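Local coordinates for haloacid delahogenase-like family hydrolase (Xanthomonas campestris pv. campestris, PDB 2PKE), which is probably a magnesium-dependent phosphatase of the haloacid dehalogenase (HAD) superfamily, its biological substrate not being established, at residues I13-F18 against R170-F175; E28-T33 against P110-A115; L58-R63 against I80-E85; V131-G136 against Q166-V171. All coordinates share one frame; numbering follows the deposited sequence.

Interaction 1. Residues I13-F18 against R170-F175; sequences IQLVGF and RVLSEF
Leu15, at the start of strand 15-18, faces Phe175 in the last part of segment 170-175, their CA atoms 9.0 Å apart, a spacing that side chains alone can bridge. One methyl group carries the contact. CD2 of Leu15 comes down over a face of the Phe175 ring, 3.8 Å from the ring centroid and 25° off the ring normal, which defines a CH-pi contact. The methyl is displaced toward the rim on the CD2 side: Leu15 CD2 lies 3.5 Å from Phe175 CD2 and 3.7 Å from Phe175 CE2. The two side chains cross at about a right angle, the leucine branch pointing onto the ring instead of lying along it. With CG of Leu15 trans to its own amide nitrogen (chi1 -180°), the isobutyl group stretches out from the strand toward the helix. The same methyl also meets Leu172, one helical turn before Phe175, with Leu15 CD2 and Leu172 CD2 4.0 Å apart. Leu15 CD2 thus touches an aromatic face and, from a direction roughly at right angles, a second leucine methyl, and all three residues are buried. Val131 of the neighbouring strand touches both Leu15 and Phe175, while Phe182, at the start of strand 182-186, packs on Leu15 and Leu172, extending the apolar layer along the sheet. The buried surface between the two segments is a modest 109 Å², as expected where a single strand residue meets the helix. This is the helix-on-sheet core of a Rossmann-like HAD domain, in which helix 165-175 covers one side of the central parallel sheet.

Interaction 2. Residues E28-T33 against P110-A115; sequences EDYYRT and PVEVIA
Tyr30 swings its ring toward Pro110 because CG stands opposite the carbonyl carbon and next to the backbone N (chi1 -62°), while chi2 of -81° turns the ring roughly perpendicular to the CA-CB-CG plane. The proline ring comes from one side of the phenol plane, displaced toward the CE1 and OH end: Pro110 CD is 3.5 Å and Pro110 CG 3.7 Å from Tyr30 CE1. Further along, the phenol oxygen reaches the pyrrolidine carbons, with Tyr30 OH 3.6 Å from both Pro110 CB and Pro110 CG. The proline backbone takes part as well, since Pro110 O approaches Tyr30 CE2 at 3.5 Å, obliquely to the ring. The contact is thus van der Waals in kind. His109, just before the proline, stacks on the Tyr30 ring. The site, where the helical region joins the HAD core, is consistent with a cap-core linker of HAD enzymes, with the Tyr30 side chain about 8 Å from that of the magnesium ligand Asp21. At the surface, helix 28-42 meets the loop from helix 93-107 to helix 117-125, which backbone hydrogen bonds between Glu112 and Lys26 and between Ile114 and Leu24 join to the segment following strand 15-18.

Interaction 3. Residues L58-R63 against I80-E85; sequences LAVERR and IETAIE
Val60 packs against Thr82 and Glu81 where helices 57-68 and 72-86, consecutive in the chain, form a helical hairpin within the all-helical part of the protein. Their local axes come within 9.5 Å at an angle of 143°, so the helices run roughly antiparallel; the nearest CA atoms are those of Val60 and Thr82, 6.6 Å apart. The van der Waals contacts centre on Val60. Its CG2 lies 3.6 Å from Thr82 OG1, and its CG1 branch, trans to the backbone N, turns to the carboxylate of Glu81. Thr82 OG1 is not left to this apolar neighbour, for it hydrogen-bonds to Ser78 O one turn earlier in its own helix. That same valine CG1 lies 4.0 Å above the plane of the Arg63 guanidinium, offset toward its rim, and so links the apolar patch to the charged one. Electrostatic contact is provided by Arg63 and Glu81, whose side chains form a salt bridge with only a weak hydrogen bond in it. Glu81 is buried and has several other partners: Asn64 of the same chain and Arg104 of the second subunit join Arg63 at OE1, while Gln97 of the second subunit donates to OE2. The carboxylate thereby ties this hairpin to the dimer interface, and the gathered positive groups probably favour its ionised form. At the bridge itself, Arg63 NH1 approaches Glu81 OE1 at 3.3 Å with an N-H...O angle of 142°, the guanidinium and carboxylate planes being turned 61° apart.

Interaction 4. Residues V131-G136 against Q166-V171; sequences VLITKG and QTYARV
Ile133 and Val171 point at each other tip to tip, the isoleucine from strand 129-135 and the valine from helix 165-175. The closest atoms are the ends of the two side chains, Ile133 CD1 and Val171 CG1, 4.0 Å apart. Torsions explain the meeting: chi2 of 175° straightens the isoleucine out to CD1, while chi1 of 172° turns the CG1 methyl of Val171 to meet it. The other branch of the isoleucine serves a different partner. Ile133 CG2 lies 4.2 Å from Tyr168 CE1, approaching the phenol ring obliquely, so the two limbs of one side chain touch residues almost a helical turn apart. The CA atoms of Ile133 and Val171 are 9.0 Å apart, a gap filled by these apolar groups, and all three residues are buried. Tyr168 continues past the isoleucine to helix 189-198, where its hydroxyl is hydrogen-bonded to Ser191 O and its side chain packs on Pro195 and Val196. The tyrosine side chain comes about 7 Å from that of Asp19 and about 9 Å from the bound magnesium ion, close to the metal site without belonging to it. The strand-to-helix packing is that of the Rossmann-like HAD core, here close to its magnesium site.

How the interactions relate
Interactions 1 and 4 are two parts of one layer: both use helix 165-175, share Arg170 and Val171, and have centres 8 Å apart. Their strands, 15-18 and 129-135, are neighbours in the parallel sheet, joined by Phe18 N to Val131 O and Ile133 N to Phe18 O, probable hydrogen bonds of 2.8 Å each. Strand 15-18 leads directly to Asp19 and Asp21, which with Asn187 bind magnesium. Interaction 2 lies across the chain's centre from both, the Tyr30 side chain about 12 Å from the metal. Interaction 3, with its centre 24 Å from that of interaction 2, belongs to the helical region and lies away from the metal site.

Interaction 1. Residues I13-F18 against R170-F175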
loop_
_atom_site.group_PDB
_atom_site.type_symbol
_atom_site.label_atom_id
_atom_site.label_comp_id
_atom_site.label_asym_id
_atom_site.label_seq_id
_atom_site.Cartn_x
_atom_site.Cartn_y
_atom_site.Cartn_z
ATOM N N ILE A 13 9.446 26.102 -11.736
ATOM C CA ILE A 13 9.238 24.820 -11.059
ATOM C C ILE A 13 8.525 25.078 -9.712
ATOM O O ILE A 13 8.876 25.997 -8.986
ATOM C CB ILE A 13 10.589 24.075 -10.841
ATOM C CG1 ILE A 13 11.240 23.645 -12.155
ATOM C CG2 ILE A 13 10.460 22.877 -9.809
ATOM C CD1 ILE A 13 10.375 22.886 -13.053
ATOM N N GLN A 14 7.512 24.289 -9.389
ATOM C CA GLN A 14 6.757 24.482 -8.152
ATOM C C GLN A 14 6.837 23.304 -7.196
ATOM O O GLN A 14 6.540 23.466 -6.015
ATOM C CB GLN A 14 5.279 24.743 -8.477
ATOM C CG GLN A 14 5.001 25.946 -9.372
ATOM C CD GLN A 14 5.246 27.240 -8.701
ATOM O OE1 GLN A 14 5.249 27.316 -7.463
ATOM N NE2 GLN A 14 5.428 28.313 -9.499
ATOM N N LEU A 15 7.220 22.120 -7.689
ATOM C CA LEU A 15 7.143 20.918 -6.906
ATOM C C LEU A 15 8.351 20.038 -7.182
ATOM O O LEU A 15 8.722 19.854 -8.308
ATOM C CB LEU A 15 5.865 20.151 -7.200
ATOM C CG LEU A 15 5.622 18.847 -6.452
ATOM C CD1 LEU A 15 5.435 19.013 -4.916
ATOM C CD2 LEU A 15 4.396 18.097 -7.026
ATOM N N VAL A 16 8.980 19.544 -6.135
ATOM C CA VAL A 16 10.106 18.655 -6.298
ATOM C C VAL A 16 9.741 17.331 -5.642
ATOM O O VAL A 16 9.394 17.287 -4.462
ATOM C CB VAL A 16 11.373 19.230 -5.706
ATOM C CG1 VAL A 16 12.538 18.257 -5.937
ATOM C CG2 VAL A 16 11.677 20.612 -6.294
ATOM N N GLY A 17 9.809 16.267 -6.424
ATOM C CA GLY A 17 9.502 14.960 -5.949
ATOM C C GLY A 17 10.789 14.248 -5.651
ATOM O O GLY A 17 11.784 14.493 -6.316
ATOM N N PHE A 18 10.777 13.375 -4.629
ATOM C CA PHE A 18 11.927 12.604 -4.260
ATOM C C PHE A 18 11.543 11.144 -4.241
ATOM O O PHE A 18 10.531 10.775 -3.632
ATOM C CB PHE A 18 12.407 12.978 -2.853
ATOM C CG PHE A 18 12.928 14.381 -2.744
ATOM C CD1 PHE A 18 12.072 15.443 -2.574
ATOM C CD2 PHE A 18 14.281 14.630 -2.847
ATOM C CE1 PHE A 18 12.574 16.746 -2.483
ATOM C CE2 PHE A 18 14.765 15.912 -2.743
ATOM C CZ PHE A 18 13.893 16.964 -2.560
ATOM N N ARG A 170 -1.120 11.190 -13.035
ATOM C CA ARG A 170 -2.199 11.127 -12.085
ATOM C C ARG A 170 -1.817 11.884 -10.803
ATOM O O ARG A 170 -2.596 12.718 -10.300
ATOM C CB ARG A 170 -2.539 9.677 -11.804
ATOM C CG ARG A 170 -3.489 9.542 -10.635
ATOM C CD ARG A 170 -3.758 8.116 -10.230
ATOM N NE ARG A 170 -2.686 7.364 -9.560
ATOM C CZ ARG A 170 -2.046 7.675 -8.419
ATOM N NH1 ARG A 170 -2.265 8.816 -7.765
ATOM N NH2 ARG A 170 -1.142 6.813 -7.937
ATOM N N VAL A 171 -0.590 11.658 -10.325
ATOM C CA VAL A 171 -0.114 12.316 -9.104
ATOM C C VAL A 171 -0.146 13.819 -9.332
ATOM O O VAL A 171 -0.730 14.572 -8.525
ATOM C CB VAL A 171 1.294 11.848 -8.700
ATOM C CG1 VAL A 171 1.849 12.677 -7.547
ATOM C CG2 VAL A 171 1.278 10.374 -8.335
ATOM N N LEU A 172 0.420 14.272 -10.448
ATOM C CA LEU A 172 0.394 15.698 -10.754
ATOM C C LEU A 172 -0.978 16.286 -10.935
ATOM O O LEU A 172 -1.193 17.464 -10.622
ATOM C CB LEU A 172 1.254 16.012 -11.988
ATOM C CG LEU A 172 2.761 15.800 -11.833
ATOM C CD1 LEU A 172 3.521 16.306 -13.076
ATOM C CD2 LEU A 172 3.327 16.427 -10.556
ATOM N N SER A 173 -1.907 15.512 -11.469
ATOM C CA SER A 173 -3.264 16.029 -11.666
ATOM C C SER A 173 -3.909 16.363 -10.319
ATOM O O SER A 173 -4.669 17.331 -10.187
ATOM C CB SER A 173 -4.148 15.028 -12.427
ATOM O OG SER A 173 -4.582 13.999 -11.556
ATOM N N GLU A 174 -3.576 15.576 -9.310
ATOM C CA GLU A 174 -4.075 15.835 -7.968
ATOM C C GLU A 174 -3.471 17.057 -7.312
ATOM O O GLU A 174 -4.134 17.699 -6.532
ATOM C CB GLU A 174 -3.803 14.648 -7.103
ATOM C CG GLU A 174 -4.632 13.473 -7.530
ATOM C CD GLU A 174 -4.310 12.246 -6.747
ATOM O OE1 GLU A 174 -3.628 12.361 -5.699
ATOM O OE2 GLU A 174 -4.735 11.168 -7.202
ATOM N N PHE A 175 -2.212 17.355 -7.610
ATOM C CA PHE A 175 -1.585 18.598 -7.192
ATOM C C PHE A 175 -2.010 19.751 -8.072
ATOM O O PHE A 175 -1.679 20.901 -7.766
ATOM C CB PHE A 175 -0.068 18.521 -7.304
ATOM C CG PHE A 175 0.587 17.689 -6.246
ATOM C CD1 PHE A 175 0.534 18.083 -4.912
ATOM C CD2 PHE A 175 1.309 16.555 -6.590
ATOM C CE1 PHE A 175 1.152 17.330 -3.933
ATOM C CE2 PHE A 175 1.931 15.796 -5.618
ATOM C CZ PHE A 175 1.840 16.187 -4.282
#

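Interaction 2. Residues E28-T33 against P110-A115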
loop_
_atom_site.group_PDB
_atom_site.type_symbol
_atom_site.label_atom_id
_atom_site.label_comp_id
_atom_site.label_asym_id
_atom_site.label_seq_id
_atom_site.Cartn_x
_atom_site.Cartn_y
_atom_site.Cartn_z
ATOM N N GLU A 28 19.111 -0.789 -0.978
ATOM C CA GLU A 28 19.659 -1.853 -1.774
ATOM C C GLU A 28 20.677 -2.683 -0.988
ATOM O O GLU A 28 20.757 -3.874 -1.171
ATOM C CB GLU A 28 20.320 -1.290 -3.035
ATOM C CG GLU A 28 20.629 -2.364 -4.047
ATOM C CD GLU A 28 19.364 -3.097 -4.557
ATOM O OE1 GLU A 28 18.258 -2.481 -4.625
ATOM O OE2 GLU A 28 19.485 -4.299 -4.910
ATOM N N ASP A 29 21.447 -2.048 -0.118
ATOM C CA ASP A 29 22.426 -2.758 0.710
ATOM C C ASP A 29 21.752 -3.916 1.416
ATOM O O ASP A 29 22.306 -5.000 1.528
ATOM C CB ASP A 29 23.014 -1.871 1.822
ATOM C CG ASP A 29 23.747 -0.647 1.306
ATOM O OD1 ASP A 29 23.179 0.106 0.501
ATOM O OD2 ASP A 29 24.881 -0.412 1.770
ATOM N N TYR A 30 20.564 -3.647 1.956
ATOM C CA TYR A 30 19.822 -4.647 2.716
ATOM C C TYR A 30 19.212 -5.741 1.862
ATOM O O TYR A 30 19.106 -6.884 2.294
ATOM C CB TYR A 30 18.774 -3.970 3.609
ATOM C CG TYR A 30 19.447 -3.058 4.623
ATOM C CD1 TYR A 30 19.994 -3.576 5.778
ATOM C CD2 TYR A 30 19.598 -1.703 4.382
ATOM C CE1 TYR A 30 20.648 -2.775 6.678
ATOM C CE2 TYR A 30 20.262 -0.891 5.282
ATOM C CZ TYR A 30 20.784 -1.437 6.427
ATOM O OH TYR A 30 21.446 -0.653 7.351
ATOM N N TYR A 31 18.789 -5.386 0.660
ATOM C CA TYR A 31 18.338 -6.361 -0.280
ATOM C C TYR A 31 19.515 -7.244 -0.748
ATOM O O TYR A 31 19.360 -8.439 -0.962
ATOM C CB TYR A 31 17.641 -5.672 -1.441
ATOM C CG TYR A 31 16.252 -5.232 -1.106
ATOM C CD1 TYR A 31 15.230 -6.146 -1.028
ATOM C CD2 TYR A 31 15.948 -3.903 -0.877
ATOM C CE1 TYR A 31 13.906 -5.755 -0.724
ATOM C CE2 TYR A 31 14.660 -3.508 -0.579
ATOM C CZ TYR A 31 13.645 -4.446 -0.513
ATOM O OH TYR A 31 12.390 -4.050 -0.223
ATOM N N ARG A 32 20.686 -6.666 -0.926
ATOM C CA ARG A 32 21.846 -7.478 -1.301
ATOM C C ARG A 32 22.233 -8.447 -0.186
ATOM O O ARG A 32 22.703 -9.577 -0.441
ATOM C CB ARG A 32 23.023 -6.578 -1.674
ATOM C CG ARG A 32 22.914 -6.020 -3.065
ATOM C CD ARG A 32 23.978 -4.960 -3.297
ATOM N NE ARG A 32 24.628 -5.107 -4.598
ATOM C CZ ARG A 32 24.051 -4.854 -5.772
ATOM N NH1 ARG A 32 22.780 -4.440 -5.838
ATOM N NH2 ARG A 32 24.751 -5.026 -6.893
ATOM N N THR A 33 22.071 -8.006 1.054
ATOM C CA THR A 33 22.318 -8.874 2.220
ATOM C C THR A 33 21.336 -10.036 2.250
ATOM O O THR A 33 21.713 -11.187 2.524
ATOM C CB THR A 33 22.185 -8.096 3.524
ATOM O OG1 THR A 33 23.210 -7.098 3.551
ATOM C CG2 THR A 33 22.334 -9.020 4.720
ATOM N N PRO A 110 17.191 -1.508 9.068
ATOM C CA PRO A 110 17.526 -0.166 9.555
ATOM C C PRO A 110 17.412 0.837 8.406
ATOM O O PRO A 110 17.822 0.529 7.285
ATOM C CB PRO A 110 18.992 -0.292 10.027
ATOM C CG PRO A 110 19.324 -1.810 10.031
ATOM C CD PRO A 110 18.258 -2.521 9.259
ATOM N N VAL A 111 16.853 2.012 8.681
ATOM C CA VAL A 111 16.756 3.090 7.696
ATOM C C VAL A 111 17.785 4.167 8.019
ATOM O O VAL A 111 17.662 4.961 8.977
ATOM C CB VAL A 111 15.320 3.683 7.627
ATOM C CG1 VAL A 111 15.246 4.758 6.591
ATOM C CG2 VAL A 111 14.320 2.583 7.312
ATOM N N GLU A 112 18.824 4.190 7.202
ATOM C CA GLU A 112 19.925 5.108 7.383
ATOM C C GLU A 112 19.897 6.109 6.242
ATOM O O GLU A 112 20.135 5.759 5.082
ATOM C CB GLU A 112 21.228 4.328 7.379
ATOM C CG GLU A 112 22.477 5.206 7.245
ATOM C CD GLU A 112 23.770 4.391 7.202
ATOM O OE1 GLU A 112 23.713 3.143 7.391
ATOM O OE2 GLU A 112 24.832 5.011 6.976
ATOM N N VAL A 113 19.608 7.358 6.587
ATOM C CA VAL A 113 19.563 8.416 5.626
ATOM C C VAL A 113 20.964 8.645 5.037
ATOM O O VAL A 113 21.978 8.499 5.706
ATOM C CB VAL A 113 18.892 9.691 6.236
ATOM C CG1 VAL A 113 18.972 10.940 5.276
ATOM C CG2 VAL A 113 17.466 9.376 6.585
ATOM N N ILE A 114 21.010 8.946 3.750
ATOM C CA ILE A 114 22.277 9.123 3.046
ATOM C C ILE A 114 22.893 10.477 3.410
ATOM O O ILE A 114 22.178 11.452 3.642
ATOM C CB ILE A 114 22.042 8.969 1.519
ATOM C CG1 ILE A 114 21.918 7.472 1.196
ATOM C CG2 ILE A 114 23.130 9.693 0.739
ATOM C CD1 ILE A 114 21.247 7.156 -0.123
ATOM N N ALA A 115 24.223 10.527 3.478
ATOM C CA ALA A 115 24.931 11.761 3.801
ATOM C C ALA A 115 24.489 12.927 2.937
ATOM O O ALA A 115 24.504 12.827 1.708
ATOM C CB ALA A 115 26.459 11.564 3.660
#

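Interaction 3. Residues L58-R63 against I80-E85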
loop_
_atom_site.group_PDB
_atom_site.type_symbol
_atom_site.label_atom_id
_atom_site.label_comp_id
_atom_site.label_asym_id
_atom_site.label_seq_id
_atom_site.Cartn_x
_atom_site.Cartn_y
_atom_site.Cartn_z
ATOM N N LEU A 58 15.124 -14.632 -10.818
ATOM C CA LEU A 58 14.565 -13.612 -11.733
ATOM C C LEU A 58 13.355 -14.205 -12.460
ATOM O O LEU A 58 12.332 -13.548 -12.621
ATOM C CB LEU A 58 15.606 -13.088 -12.741
ATOM N N ALA A 59 13.460 -15.462 -12.866
ATOM C CA ALA A 59 12.323 -16.127 -13.488
ATOM C C ALA A 59 11.083 -15.922 -12.604
ATOM O O ALA A 59 10.091 -15.338 -13.043
ATOM C CB ALA A 59 12.603 -17.615 -13.690
ATOM N N VAL A 60 11.190 -16.371 -11.350
ATOM C CA VAL A 60 10.102 -16.346 -10.382
ATOM C C VAL A 60 9.664 -14.940 -10.012
ATOM O O VAL A 60 8.476 -14.651 -9.955
ATOM C CB VAL A 60 10.511 -17.108 -9.093
ATOM C CG1 VAL A 60 9.456 -16.988 -7.999
ATOM C CG2 VAL A 60 10.761 -18.579 -9.422
ATOM N N GLU A 61 10.612 -14.070 -9.720
ATOM C CA GLU A 61 10.253 -12.712 -9.368
ATOM C C GLU A 61 9.493 -12.004 -10.501
ATOM O O GLU A 61 8.538 -11.275 -10.245
ATOM C CB GLU A 61 11.486 -11.917 -8.969
ATOM C CG GLU A 61 11.692 -11.846 -7.477
ATOM C CD GLU A 61 13.000 -11.211 -7.090
ATOM O OE1 GLU A 61 14.000 -11.372 -7.844
ATOM O OE2 GLU A 61 13.014 -10.562 -6.018
ATOM N N ARG A 62 9.910 -12.232 -11.738
ATOM C CA ARG A 62 9.282 -11.592 -12.910
ATOM C C ARG A 62 7.808 -12.016 -13.060
ATOM O O ARG A 62 6.921 -11.167 -13.256
ATOM C CB ARG A 62 10.102 -11.847 -14.202
ATOM C CG ARG A 62 11.399 -10.960 -14.287
ATOM C CD ARG A 62 12.081 -10.917 -15.694
ATOM N N ARG A 63 7.535 -13.310 -12.914
ATOM C CA ARG A 63 6.148 -13.779 -12.915
ATOM C C ARG A 63 5.307 -13.402 -11.674
ATOM O O ARG A 63 4.100 -13.220 -11.785
ATOM C CB ARG A 63 6.070 -15.275 -13.176
ATOM C CG ARG A 63 6.530 -16.195 -12.089
ATOM C CD ARG A 63 6.305 -17.642 -12.574
ATOM N NE ARG A 63 7.056 -18.663 -11.826
ATOM C CZ ARG A 63 6.778 -19.067 -10.582
ATOM N NH1 ARG A 63 5.770 -18.532 -9.886
ATOM N NH2 ARG A 63 7.534 -20.008 -10.019
ATOM N N ILE A 80 11.106 -18.346 -1.461
ATOM C CA ILE A 80 10.699 -19.665 -0.950
ATOM C C ILE A 80 10.473 -20.567 -2.176
ATOM O O ILE A 80 10.993 -21.713 -2.277
ATOM C CB ILE A 80 9.432 -19.602 -0.013
ATOM C CG1 ILE A 80 9.802 -19.020 1.378
ATOM C CG2 ILE A 80 8.805 -21.008 0.137
ATOM C CD1 ILE A 80 8.646 -18.334 2.154
ATOM N N GLU A 81 9.715 -20.022 -3.115
ATOM C CA GLU A 81 9.349 -20.727 -4.335
ATOM C C GLU A 81 10.590 -21.114 -5.134
ATOM O O GLU A 81 10.720 -22.235 -5.616
ATOM C CB GLU A 81 8.389 -19.828 -5.105
ATOM C CG GLU A 81 7.489 -20.504 -6.076
ATOM C CD GLU A 81 6.197 -19.715 -6.301
ATOM O OE1 GLU A 81 6.265 -18.493 -6.580
ATOM O OE2 GLU A 81 5.112 -20.325 -6.188
ATOM N N THR A 82 11.526 -20.189 -5.252
ATOM C CA THR A 82 12.793 -20.454 -5.944
ATOM C C THR A 82 13.641 -21.547 -5.281
ATOM O O THR A 82 14.234 -22.397 -5.978
ATOM C CB THR A 82 13.655 -19.200 -5.995
ATOM O OG1 THR A 82 12.920 -18.105 -6.566
ATOM C CG2 THR A 82 14.887 -19.438 -6.837
ATOM N N ALA A 83 13.741 -21.515 -3.941
ATOM C CA ALA A 83 14.518 -22.539 -3.182
ATOM C C ALA A 83 13.951 -23.928 -3.316
ATOM O O ALA A 83 14.708 -24.915 -3.429
ATOM C CB ALA A 83 14.615 -22.168 -1.707
ATOM N N ILE A 84 12.629 -24.026 -3.292
ATOM C CA ILE A 84 11.971 -25.296 -3.443
ATOM C C ILE A 84 12.277 -25.854 -4.847
ATOM O O ILE A 84 12.555 -27.058 -5.004
ATOM C CB ILE A 84 10.451 -25.195 -3.113
ATOM C CG1 ILE A 84 10.274 -24.909 -1.616
ATOM C CG2 ILE A 84 9.760 -26.510 -3.370
ATOM C CD1 ILE A 84 8.890 -24.469 -1.186
ATOM N N GLU A 85 12.245 -24.992 -5.850
ATOM C CA GLU A 85 12.640 -25.381 -7.224
ATOM C C GLU A 85 14.085 -25.786 -7.361
ATOM O O GLU A 85 14.403 -26.843 -7.941
ATOM C CB GLU A 85 12.435 -24.231 -8.209
ATOM C CG GLU A 85 11.004 -23.832 -8.420
ATOM C CD GLU A 85 10.210 -24.902 -9.102
ATOM O OE1 GLU A 85 10.724 -25.516 -10.067
ATOM O OE2 GLU A 85 9.068 -25.141 -8.650
#

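Interaction 4. Residues V131-G136 against Q166-V171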
loop_
_atom_site.group_PDB
_atom_site.type_symbol
_atom_site.label_atom_id
_atom_site.label_comp_id
_atom_site.label_asym_id
_atom_site.label_seq_id
_atom_site.Cartn_x
_atom_site.Cartn_y
_atom_site.Cartn_z
ATOM N N VAL A 131 7.569 16.424 -2.331
ATOM C CA VAL A 131 6.743 15.240 -2.154
ATOM C C VAL A 131 7.665 14.011 -2.234
ATOM O O VAL A 131 8.595 13.965 -3.018
ATOM C CB VAL A 131 5.556 15.156 -3.214
ATOM C CG1 VAL A 131 6.058 15.369 -4.687
ATOM C CG2 VAL A 131 4.746 13.827 -3.036
ATOM N N LEU A 132 7.378 13.002 -1.448
ATOM C CA LEU A 132 8.086 11.712 -1.591
ATOM C C LEU A 132 7.215 10.812 -2.436
ATOM O O LEU A 132 6.075 10.569 -2.068
ATOM C CB LEU A 132 8.308 11.050 -0.246
ATOM C CG LEU A 132 9.418 9.994 -0.291
ATOM C CD1 LEU A 132 10.085 9.925 1.061
ATOM C CD2 LEU A 132 8.884 8.658 -0.714
ATOM N N ILE A 133 7.731 10.323 -3.561
ATOM C CA ILE A 133 6.977 9.429 -4.428
ATOM C C ILE A 133 7.752 8.153 -4.541
ATOM O O ILE A 133 8.908 8.109 -5.018
ATOM C CB ILE A 133 6.700 10.020 -5.816
ATOM C CG1 ILE A 133 5.995 11.361 -5.636
ATOM C CG2 ILE A 133 5.888 9.026 -6.712
ATOM C CD1 ILE A 133 5.745 12.184 -6.936
ATOM N N THR A 134 7.117 7.087 -4.105
ATOM C CA THR A 134 7.745 5.773 -4.179
ATOM C C THR A 134 6.787 4.650 -4.597
ATOM O O THR A 134 5.612 4.790 -4.431
ATOM C CB THR A 134 8.349 5.387 -2.834
ATOM O OG1 THR A 134 9.182 4.240 -3.059
ATOM C CG2 THR A 134 7.268 5.046 -1.817
ATOM N N LYS A 135 7.305 3.586 -5.207
ATOM C CA LYS A 135 6.508 2.419 -5.491
ATOM C C LYS A 135 6.762 1.351 -4.443
ATOM O O LYS A 135 7.733 1.435 -3.669
ATOM C CB LYS A 135 6.715 1.891 -6.931
ATOM C CG LYS A 135 7.993 1.184 -7.213
ATOM C CD LYS A 135 8.228 1.124 -8.732
ATOM C CE LYS A 135 9.441 0.370 -9.078
ATOM N NZ LYS A 135 9.511 0.322 -10.566
ATOM N N GLY A 136 5.845 0.390 -4.358
ATOM C CA GLY A 136 6.027 -0.728 -3.485
ATOM C C GLY A 136 4.997 -0.812 -2.387
ATOM O O GLY A 136 3.807 -0.542 -2.607
ATOM N N GLN A 166 1.698 7.312 -16.714
ATOM C CA GLN A 166 0.295 7.488 -16.358
ATOM C C GLN A 166 0.180 7.797 -14.870
ATOM O O GLN A 166 -0.613 8.650 -14.442
ATOM C CB GLN A 166 -0.515 6.226 -16.663
ATOM C CG GLN A 166 -0.296 5.621 -18.033
ATOM C CD GLN A 166 0.829 4.566 -18.092
ATOM O OE1 GLN A 166 2.010 4.907 -18.145
ATOM N NE2 GLN A 166 0.450 3.288 -18.173
ATOM N N THR A 167 0.945 7.068 -14.075
ATOM C CA THR A 167 0.943 7.266 -12.619
ATOM C C THR A 167 1.461 8.652 -12.224
ATOM O O THR A 167 0.844 9.355 -11.408
ATOM C CB THR A 167 1.726 6.167 -11.892
ATOM O OG1 THR A 167 1.113 4.911 -12.184
ATOM C CG2 THR A 167 1.687 6.379 -10.396
ATOM N N TYR A 168 2.610 9.016 -12.763
ATOM C CA TYR A 168 3.130 10.329 -12.510
ATOM C C TYR A 168 2.130 11.398 -12.915
ATOM O O TYR A 168 1.891 12.330 -12.146
ATOM C CB TYR A 168 4.474 10.528 -13.155
ATOM C CG TYR A 168 5.654 9.917 -12.438
ATOM C CD1 TYR A 168 6.146 10.463 -11.249
ATOM C CD2 TYR A 168 6.320 8.815 -12.977
ATOM C CE1 TYR A 168 7.304 9.861 -10.601
ATOM C CE2 TYR A 168 7.450 8.263 -12.362
ATOM C CZ TYR A 168 7.914 8.795 -11.172
ATOM O OH TYR A 168 9.025 8.263 -10.547
ATOM N N ALA A 169 1.486 11.254 -14.084
ATOM C CA ALA A 169 0.480 12.248 -14.530
ATOM C C ALA A 169 -0.709 12.342 -13.550
ATOM O O ALA A 169 -1.208 13.430 -13.256
ATOM C CB ALA A 169 -0.010 11.893 -15.932
ATOM N N ARG A 170 -1.120 11.190 -13.035
ATOM C CA ARG A 170 -2.199 11.127 -12.085
ATOM C C ARG A 170 -1.817 11.884 -10.803
ATOM O O ARG A 170 -2.596 12.718 -10.300
ATOM C CB ARG A 170 -2.539 9.677 -11.804
ATOM C CG ARG A 170 -3.489 9.542 -10.635
ATOM C CD ARG A 170 -3.758 8.116 -10.230
ATOM N NE ARG A 170 -2.686 7.364 -9.560
ATOM C CZ ARG A 170 -2.046 7.675 -8.419
ATOM N NH1 ARG A 170 -2.265 8.816 -7.765
ATOM N NH2 ARG A 170 -1.142 6.813 -7.937
ATOM N N VAL A 171 -0.590 11.658 -10.325
ATOM C CA VAL A 171 -0.114 12.316 -9.104
ATOM C C VAL A 171 -0.146 13.819 -9.332
ATOM O O VAL A 171 -0.730 14.572 -8.525
ATOM C CB VAL A 171 1.294 11.848 -8.700
ATOM C CG1 VAL A 171 1.849 12.677 -7.547
ATOM C CG2 VAL A 171 1.278 10.374 -8.335
#